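Signaling pathway modulator ZraP (Salmonella enterica subsp. enterica serovar Typhimurium, PDB 3LAY) modulates the Zra envelope stress response in the periplasm, combining a regulatory role with chaperone activity and forming zinc-stabilised oligomers. Local coordinates at residues Y99-N102 / A103-A107; E131-V134 / K135-V138. All blocks are in the same frame, centred on the assembly; numbering follows the deposited sequence.

Interaction 1 (Y99-N102 / A103-A107); sequences YEYN and ALLTA
The carbonyl oxygen of Asn-102 is met twice by Thr-106: the backbone N of Thr-106 donates to Asn-102 O at 3.0 Å, and Thr-106 OG1 lies 2.6 Å from the same oxygen. The hydroxyl is turned back over the preceding turn because chi1 of 52° puts OG1 between its own backbone N and carbonyl carbon. There it also comes within 2.9 Å of Ala-103 O, and Ser-96 of a second subunit makes a weak hydrogen bond to the same hydroxyl. The bond from Thr-106 N to Asn-102 O is the most bent of the four i to i+4 bonds here, at 141°. The bonds just before it in the helix are straighter, Leu-104 N to Glu-100 O at 2.8 Å and Leu-105 N to Tyr-101 O.

On another face of the helix Tyr-101 and Leu-105 make the apolar contact. With CG of Tyr-101 anti to the backbone N (chi1 -178°), the ring is carried over toward Leu-105, whose CG sits over one ring face and whose CD1 comes to 3.6 Å from Tyr-101 CE2. The two side chains run at a slant to each other, and both also pack on Ile-115 of helix 112-142. The phenol hydroxyl is held by Asp-137 of a third subunit, while Thr-106 O receives a hydrogen bond from Gln-92 of the second subunit. Ala-107 is the first residue to leave helical backbone angles. This is the C-terminal turn of the first helix of an alpha-helical hairpin, closed by a threonine hydroxyl folded back onto main-chain carbonyls.

Interaction 2 (E131-V134 / K135-V138); sequences EQRV and KRDV
Gln-132 and Lys-135 run alongside each other in the same direction. Gln-132 bends at chi2 (-58°), bringing its amide next to the extended lysine chain; the nearest atoms are Gln-132 NE2 and Lys-135 NZ, 3.7 Å apart and both donors, so the pair is packed and not bonded.

A second pairing brings Arg-133 against Arg-136. The guanidinium of Arg-136 presents one face to the aliphatic part of Arg-133, whose CG is 4.2 Å from Arg-136 NH1. A bend at chi3 (65°) lets Arg-136 swing round to Asp-137: NH2 donates to OD1 at 3.1 Å, on the syn side of the carboxylate and close to the guanidinium plane, in a salt bridge. The other oxygen, OD2, is hydrogen-bonded to Tyr-101 OH of a third subunit. The charge of Arg-133 is met separately, by Asp-130 one turn back.

On a further side, Val-134 and Val-138 cross at a slant, CG1 of Val-134 lying 3.9 Å from CG2 of Val-138. Regular backbone bonds run beneath, among them Val-138 N to Val-134 O at 2.8 Å.

Within the chain, Arg-136 makes a cation-pi contact with Tyr-83 and, like Gln-132, packs on helix 70-106, the hairpin partner. The valine side instead faces the third subunit, Val-134 resting on its Ala-119 and Val-138 on its Thr-112, while Glu-131 and Lys-135 lie at the exposed surface.

How the interactions relate
Interaction 1 ends helix 70-106 and interaction 2 lies toward the far end of helix 112-142, on opposite sides of the chain's centre. Their centres are 30 Å apart and their nearest atoms about 14 Å, so within one chain they do not touch. The assembly joins them instead: Tyr-101 of interaction 1 bonds through its hydroxyl to Asp-137 of a third subunit, and Asp-137 of interaction 2 takes Tyr-101 of that same subunit, so the bond is made twice, once in each direction. Packing of Tyr-101 on Val-134 and of Leu-105 on Asp-137 accompanies that bond between chains. The two sites are thus complementary halves of one subunit interface in the decameric helical barrel.

Interaction 1 (Y99-N102 / A103-A107)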
loop_
_atom_site.group_PDB
_atom_site.type_symbol
_atom_site.label_atom_id
_atom_site.label_comp_id
_atom_site.label_asym_id
_atom_site.label_seq_id
_atom_site.Cartn_x
_atom_site.Cartn_y
_atom_site.Cartn_z
ATOM N N TYR J 99 -9.966 25.052 10.396
ATOM C CA TYR J 99 -9.169 24.775 11.585
ATOM C C TYR J 99 -9.817 25.445 12.820
ATOM O O TYR J 99 -9.976 24.854 13.882
ATOM C CB TYR J 99 -7.742 25.297 11.440
ATOM C CG TYR J 99 -6.786 24.554 10.520
ATOM C CD1 TYR J 99 -6.423 23.246 10.751
ATOM C CD2 TYR J 99 -6.144 25.211 9.521
ATOM C CE1 TYR J 99 -5.502 22.603 9.961
ATOM C CE2 TYR J 99 -5.230 24.583 8.727
ATOM C CZ TYR J 99 -4.916 23.285 8.940
ATOM O OH TYR J 99 -4.004 22.710 8.099
ATOM N N GLU J 100 -10.170 26.704 12.664
ATOM C CA GLU J 100 -10.830 27.415 13.717
ATOM C C GLU J 100 -12.050 26.607 14.212
ATOM O O GLU J 100 -12.241 26.430 15.405
ATOM C CB GLU J 100 -11.244 28.800 13.201
ATOM C CG GLU J 100 -11.973 29.591 14.232
ATOM C CD GLU J 100 -12.190 31.065 13.916
ATOM O OE1 GLU J 100 -11.919 31.562 12.794
ATOM O OE2 GLU J 100 -12.659 31.741 14.849
ATOM N N TYR J 101 -12.850 26.107 13.281
ATOM C CA TYR J 101 -14.051 25.318 13.588
ATOM C C TYR J 101 -13.742 24.129 14.420
ATOM O O TYR J 101 -14.473 23.799 15.361
ATOM C CB TYR J 101 -14.646 24.790 12.293
ATOM C CG TYR J 101 -15.923 23.994 12.397
ATOM C CD1 TYR J 101 -17.120 24.607 12.716
ATOM C CD2 TYR J 101 -15.950 22.656 12.062
ATOM C CE1 TYR J 101 -18.311 23.887 12.768
ATOM C CE2 TYR J 101 -17.136 21.918 12.090
ATOM C CZ TYR J 101 -18.300 22.538 12.456
ATOM O OH TYR J 101 -19.462 21.816 12.508
ATOM N N ASN J 102 -12.670 23.442 14.033
ATOM C CA ASN J 102 -12.269 22.231 14.706
ATOM C C ASN J 102 -11.711 22.577 16.080
ATOM O O ASN J 102 -11.872 21.825 17.054
ATOM C CB ASN J 102 -11.333 21.432 13.809
ATOM C CG ASN J 102 -12.092 20.580 12.820
ATOM O OD1 ASN J 102 -12.911 19.800 13.205
ATOM N ND2 ASN J 102 -11.821 20.722 11.572
ATOM N N ALA J 103 -11.117 23.764 16.162
ATOM C CA ALA J 103 -10.622 24.281 17.429
ATOM C C ALA J 103 -11.838 24.456 18.342
ATOM O O ALA J 103 -11.880 23.947 19.478
ATOM C CB ALA J 103 -9.898 25.602 17.220
ATOM N N LEU J 104 -12.849 25.120 17.812
ATOM C CA LEU J 104 -14.034 25.385 18.590
ATOM C C LEU J 104 -14.674 24.093 19.071
ATOM O O LEU J 104 -15.005 23.970 20.236
ATOM C CB LEU J 104 -15.014 26.234 17.793
ATOM C CG LEU J 104 -14.402 27.617 17.531
ATOM C CD1 LEU J 104 -15.273 28.479 16.591
ATOM C CD2 LEU J 104 -14.118 28.356 18.851
ATOM N N LEU J 105 -14.844 23.124 18.177
ATOM C CA LEU J 105 -15.466 21.865 18.577
ATOM C C LEU J 105 -14.663 21.155 19.674
ATOM O O LEU J 105 -15.224 20.493 20.552
ATOM C CB LEU J 105 -15.654 20.922 17.387
ATOM C CG LEU J 105 -16.742 21.267 16.366
ATOM C CD1 LEU J 105 -16.790 20.193 15.208
ATOM C CD2 LEU J 105 -18.124 21.415 17.043
ATOM N N THR J 106 -13.351 21.303 19.637
ATOM C CA THR J 106 -12.515 20.598 20.590
ATOM C C THR J 106 -12.247 21.402 21.871
ATOM O O THR J 106 -11.711 20.876 22.817
ATOM C CB THR J 106 -11.212 20.160 19.926
ATOM O OG1 THR J 106 -10.620 21.295 19.284
ATOM C CG2 THR J 106 -11.479 19.078 18.885
ATOM N N ALA J 107 -12.659 22.663 21.900
ATOM C CA ALA J 107 -12.462 23.524 23.071
ATOM C C ALA J 107 -12.954 22.872 24.392
ATOM O O ALA J 107 -13.960 22.157 24.434
ATOM C CB ALA J 107 -13.134 24.911 22.847
#

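Interaction 2 (E131-V134 / K135-V138)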
loop_
_atom_site.group_PDB
_atom_site.type_symbol
_atom_site.label_atom_id
_atom_site.label_comp_id
_atom_site.label_asym_id
_atom_site.label_seq_id
_atom_site.Cartn_x
_atom_site.Cartn_y
_atom_site.Cartn_z
ATOM N N GLU J 131 -18.682 28.279 -6.932
ATOM C CA GLU J 131 -18.965 28.997 -8.133
ATOM C C GLU J 131 -17.744 28.992 -9.061
ATOM O O GLU J 131 -17.865 28.768 -10.286
ATOM C CB GLU J 131 -19.368 30.432 -7.832
ATOM C CG GLU J 131 -20.761 30.571 -7.252
ATOM C CD GLU J 131 -21.218 32.012 -7.163
ATOM O OE1 GLU J 131 -20.672 32.870 -7.916
ATOM O OE2 GLU J 131 -22.143 32.273 -6.366
ATOM N N GLN J 132 -16.571 29.240 -8.477
ATOM C CA GLN J 132 -15.352 29.226 -9.238
ATOM C C GLN J 132 -15.152 27.867 -9.834
ATOM O O GLN J 132 -14.759 27.771 -10.974
ATOM C CB GLN J 132 -14.154 29.671 -8.404
ATOM C CG GLN J 132 -14.244 31.129 -7.885
ATOM C CD GLN J 132 -14.400 32.127 -8.997
ATOM O OE1 GLN J 132 -13.798 31.989 -10.060
ATOM N NE2 GLN J 132 -15.218 33.131 -8.772
ATOM N N ARG J 133 -15.431 26.807 -9.114
ATOM C CA ARG J 133 -15.290 25.503 -9.718
ATOM C C ARG J 133 -16.239 25.257 -10.869
ATOM O O ARG J 133 -15.924 24.524 -11.802
ATOM C CB ARG J 133 -15.554 24.409 -8.706
ATOM C CG ARG J 133 -14.514 24.253 -7.719
ATOM C CD ARG J 133 -15.011 23.380 -6.624
ATOM N NE ARG J 133 -13.976 23.242 -5.618
ATOM C CZ ARG J 133 -14.208 22.959 -4.349
ATOM N NH1 ARG J 133 -15.458 22.817 -3.927
ATOM N NH2 ARG J 133 -13.196 22.840 -3.496
ATOM N N VAL J 134 -17.449 25.771 -10.778
ATOM C CA VAL J 134 -18.347 25.582 -11.887
ATOM C C VAL J 134 -17.796 26.307 -13.086
ATOM O O VAL J 134 -17.770 25.741 -14.168
ATOM C CB VAL J 134 -19.783 26.021 -11.572
ATOM C CG1 VAL J 134 -20.659 25.885 -12.825
ATOM C CG2 VAL J 134 -20.320 25.174 -10.353
ATOM N N LYS J 135 -17.307 27.536 -12.906
ATOM C CA LYS J 135 -16.708 28.261 -14.052
ATOM C C LYS J 135 -15.637 27.430 -14.648
ATOM O O LYS J 135 -15.526 27.318 -15.853
ATOM C CB LYS J 135 -16.067 29.578 -13.678
ATOM C CG LYS J 135 -17.022 30.620 -13.205
ATOM C CD LYS J 135 -16.364 32.017 -13.197
ATOM C CE LYS J 135 -17.328 33.062 -12.516
ATOM N NZ LYS J 135 -16.607 34.289 -11.990
ATOM N N ARG J 136 -14.846 26.815 -13.797
ATOM C CA ARG J 136 -13.760 26.019 -14.291
ATOM C C ARG J 136 -14.231 24.793 -15.046
ATOM O O ARG J 136 -13.747 24.526 -16.150
ATOM C CB ARG J 136 -12.929 25.565 -13.138
ATOM C CG ARG J 136 -11.659 24.962 -13.521
ATOM C CD ARG J 136 -11.124 24.167 -12.371
ATOM N NE ARG J 136 -11.997 23.032 -12.058
ATOM C CZ ARG J 136 -12.003 22.424 -10.877
ATOM N NH1 ARG J 136 -11.206 22.883 -9.915
ATOM N NH2 ARG J 136 -12.823 21.393 -10.630
ATOM N N ASP J 137 -15.188 24.046 -14.481
ATOM C CA ASP J 137 -15.654 22.838 -15.155
ATOM C C ASP J 137 -16.286 23.201 -16.495
ATOM O O ASP J 137 -16.098 22.477 -17.502
ATOM C CB ASP J 137 -16.638 22.077 -14.307
ATOM C CG ASP J 137 -16.059 21.612 -12.964
ATOM O OD1 ASP J 137 -14.874 21.290 -12.903
ATOM O OD2 ASP J 137 -16.812 21.549 -11.968
ATOM N N VAL J 138 -17.014 24.328 -16.518
ATOM C CA VAL J 138 -17.669 24.788 -17.732
ATOM C C VAL J 138 -16.624 25.202 -18.779
ATOM O O VAL J 138 -16.774 24.965 -19.992
ATOM C CB VAL J 138 -18.568 26.005 -17.434
ATOM C CG1 VAL J 138 -18.968 26.669 -18.702
ATOM C CG2 VAL J 138 -19.760 25.587 -16.595
#